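Local coordinates for protein exopolyphosphatase (Cytophaga hutchinsonii, PDB 3MDQ) that probably hydrolyses inorganic polyphosphate from the chain end, releasing orthophosphate, as a member of the Ppx/GppA phosphatase family, at residues Ala112-Leu117 with Ser142-Ile147. Numbering follows the deposited sequence.
Sequences AREAEL and SVEFII. With SO4 (sulfate ion), chain D.
E114 and E144 lay their carboxylates over one another, planes 25° apart and stacked, with E114 OE2 3.2 Å from E144 OE1. No hydrogen bond joins the two, and each is held by other partners. E114 reaches out from helix 111-125 on an extended chain, CG anti to the backbone N (chi1 -177°), and its OE1 makes a salt bridge with R86. E144, on strand 143-148, bends at chi2, and its chain crosses that of E114 at about a right angle. Its OE2 accepts a 2.6 Å hydrogen bond from S142 OG through the syn lone pair, and a second hydrogen bond joins OE2 to S158. S142 is small enough for the turn before the strand.

Beyond the acid pair, further along the strand, the contact turns apolar. The axes of segments 112-117 and 143-147 approach to 8.0 Å, consistent with A115 having no side chain beyond CB. That CB rests on E144 CG at 3.7 Å, while the beta-branched I146, well suited to a strand, brings CG1 to 3.5 Å from A115 O and also meets CB.

A sulfate, probably from the crystallisation liquor, accepts a nearly straight bond from S142 N (170°) and is also hydrogen-bonded to G140 N, G141 N and T13 OG1. Two chain segments thus grip the anion, as the phosphate-binding loops of the actin-like ATPase fold do, so it probably marks a phosphate site. One water is hydrogen-bonded to E114 OE2 (2.6 Å), S142 OG and sulfate O4. An acid held near the anion through water is consistent with a phosphate-processing active site.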
loop_
_atom_site.group_PDB
_atom_site.type_symbol
_atom_site.label_atom_id
_atom_site.label_comp_id
_atom_site.label_asym_id
_atom_site.label_seq_id
_atom_site.Cartn_x
_atom_site.Cartn_y
_atom_site.Cartn_z
ATOM N N ALA A 112 5.752 -11.766 -3.919
ATOM C CA ALA A 112 6.890 -11.428 -4.773
ATOM C C ALA A 112 6.391 -10.627 -5.961
ATOM O O ALA A 112 6.954 -9.597 -6.331
ATOM C CB ALA A 112 7.691 -12.703 -5.245
ATOM N N ARG A 113 5.313 -11.104 -6.589
ATOM C CA ARG A 113 4.829 -10.454 -7.803
ATOM C C ARG A 113 4.211 -9.126 -7.469
ATOM O O ARG A 113 4.367 -8.149 -8.212
ATOM C CB ARG A 113 3.771 -11.317 -8.469
ATOM C CG ARG A 113 3.276 -10.803 -9.801
ATOM C CD ARG A 113 4.392 -10.725 -10.792
ATOM N NE ARG A 113 3.952 -10.162 -12.078
ATOM C CZ ARG A 113 4.727 -9.409 -12.845
ATOM N NH1 ARG A 113 5.934 -9.075 -12.462
ATOM N NH2 ARG A 113 4.270 -8.917 -13.992
ATOM N N GLU A 114 3.513 -9.055 -6.337
ATOM C CA GLU A 114 2.971 -7.784 -5.829
ATOM C C GLU A 114 4.107 -6.732 -5.672
ATOM O O GLU A 114 3.977 -5.584 -6.107
ATOM C CB GLU A 114 2.255 -7.999 -4.481
ATOM C CG GLU A 114 1.609 -6.787 -3.914
ATOM C CD GLU A 114 0.888 -7.049 -2.590
ATOM O OE1 GLU A 114 1.001 -8.176 -2.058
ATOM O OE2 GLU A 114 0.229 -6.101 -2.046
ATOM N N ALA A 115 5.208 -7.156 -5.093
ATOM C CA ALA A 115 6.345 -6.267 -4.936
ATOM C C ALA A 115 6.877 -5.768 -6.287
ATOM O O ALA A 115 7.170 -4.569 -6.470
ATOM C CB ALA A 115 7.447 -6.970 -4.138
ATOM N N GLU A 116 7.013 -6.677 -7.236
ATOM C CA GLU A 116 7.487 -6.302 -8.585
ATOM C C GLU A 116 6.578 -5.262 -9.219
ATOM O O GLU A 116 7.031 -4.292 -9.858
ATOM C CB GLU A 116 7.616 -7.536 -9.468
ATOM C CG GLU A 116 8.680 -8.478 -8.993
ATOM C CD GLU A 116 8.606 -9.832 -9.647
ATOM O OE1 GLU A 116 7.663 -10.137 -10.401
ATOM O OE2 GLU A 116 9.503 -10.638 -9.338
ATOM N N LEU A 117 5.269 -5.495 -9.126
ATOM C CA LEU A 117 4.314 -4.616 -9.773
ATOM C C LEU A 117 4.298 -3.261 -9.085
ATOM O O LEU A 117 4.270 -2.228 -9.754
ATOM C CB LEU A 117 2.924 -5.257 -9.785
ATOM C CG LEU A 117 2.757 -6.493 -10.629
ATOM C CD1 LEU A 117 1.457 -7.207 -10.235
ATOM C CD2 LEU A 117 2.746 -6.129 -12.139
ATOM N N SER A 142 0.042 -6.879 4.175
ATOM C CA SER A 142 1.474 -7.124 3.954
ATOM C C SER A 142 2.261 -5.845 3.731
ATOM O O SER A 142 1.697 -4.779 3.561
ATOM C CB SER A 142 1.653 -8.060 2.759
ATOM O OG SER A 142 1.304 -7.409 1.551
ATOM N N VAL A 143 3.593 -5.990 3.834
ATOM C CA VAL A 143 4.517 -4.933 3.518
ATOM C C VAL A 143 5.534 -5.492 2.508
ATOM O O VAL A 143 6.149 -6.547 2.725
ATOM C CB VAL A 143 5.259 -4.424 4.764
ATOM C CG1 VAL A 143 6.258 -3.302 4.400
ATOM C CG2 VAL A 143 4.229 -3.941 5.874
ATOM N N GLU A 144 5.658 -4.800 1.382
ATOM C CA GLU A 144 6.610 -5.182 0.335
ATOM C C GLU A 144 7.810 -4.231 0.365
ATOM O O GLU A 144 7.631 -3.023 0.503
ATOM C CB GLU A 144 5.986 -5.136 -1.055
ATOM C CG GLU A 144 5.022 -6.268 -1.385
ATOM C CD GLU A 144 3.764 -6.214 -0.590
ATOM O OE1 GLU A 144 3.040 -5.219 -0.687
ATOM O OE2 GLU A 144 3.482 -7.203 0.144
ATOM N N PHE A 145 8.989 -4.808 0.222
ATOM C CA PHE A 145 10.222 -4.077 0.124
ATOM C C PHE A 145 10.898 -4.436 -1.178
ATOM O O PHE A 145 10.951 -5.633 -1.543
ATOM C CB PHE A 145 11.152 -4.437 1.253
ATOM C CG PHE A 145 10.679 -4.010 2.620
ATOM C CD1 PHE A 145 10.902 -2.739 3.069
ATOM C CD2 PHE A 145 10.045 -4.915 3.447
ATOM C CE1 PHE A 145 10.465 -2.353 4.321
ATOM C CE2 PHE A 145 9.639 -4.535 4.700
ATOM C CZ PHE A 145 9.854 -3.273 5.145
ATOM N N ILE A 146 11.377 -3.421 -1.901
ATOM C CA ILE A 146 12.065 -3.623 -3.160
ATOM C C ILE A 146 13.334 -2.764 -3.211
ATOM O O ILE A 146 13.266 -1.556 -2.883
ATOM C CB ILE A 146 11.194 -3.254 -4.386
ATOM C CG1 ILE A 146 9.790 -3.864 -4.316
ATOM C CG2 ILE A 146 11.915 -3.644 -5.700
ATOM C CD1 ILE A 146 8.752 -2.936 -3.763
ATOM N N ILE A 147 14.475 -3.349 -3.601
ATOM C CA ILE A 147 15.689 -2.596 -3.816
ATOM C C ILE A 147 15.952 -2.547 -5.306
ATOM O O ILE A 147 15.985 -3.581 -5.924
ATOM C CB ILE A 147 16.878 -3.167 -3.061
ATOM C CG1 ILE A 147 16.654 -3.109 -1.553
ATOM C CG2 ILE A 147 18.193 -2.450 -3.456
ATOM C CD1 ILE A 147 17.691 -3.820 -0.701
HETATM S S SO4 D . -2.548 -4.518 1.535
HETATM O O1 SO4 D . -1.648 -5.160 2.521
HETATM O O2 SO4 D . -3.485 -3.560 2.204
HETATM O O3 SO4 D . -1.719 -3.798 0.554
HETATM O O4 SO4 D . -3.123 -5.692 0.896
HETATM O O HOH W 1 -1.054 -7.050 0.058
#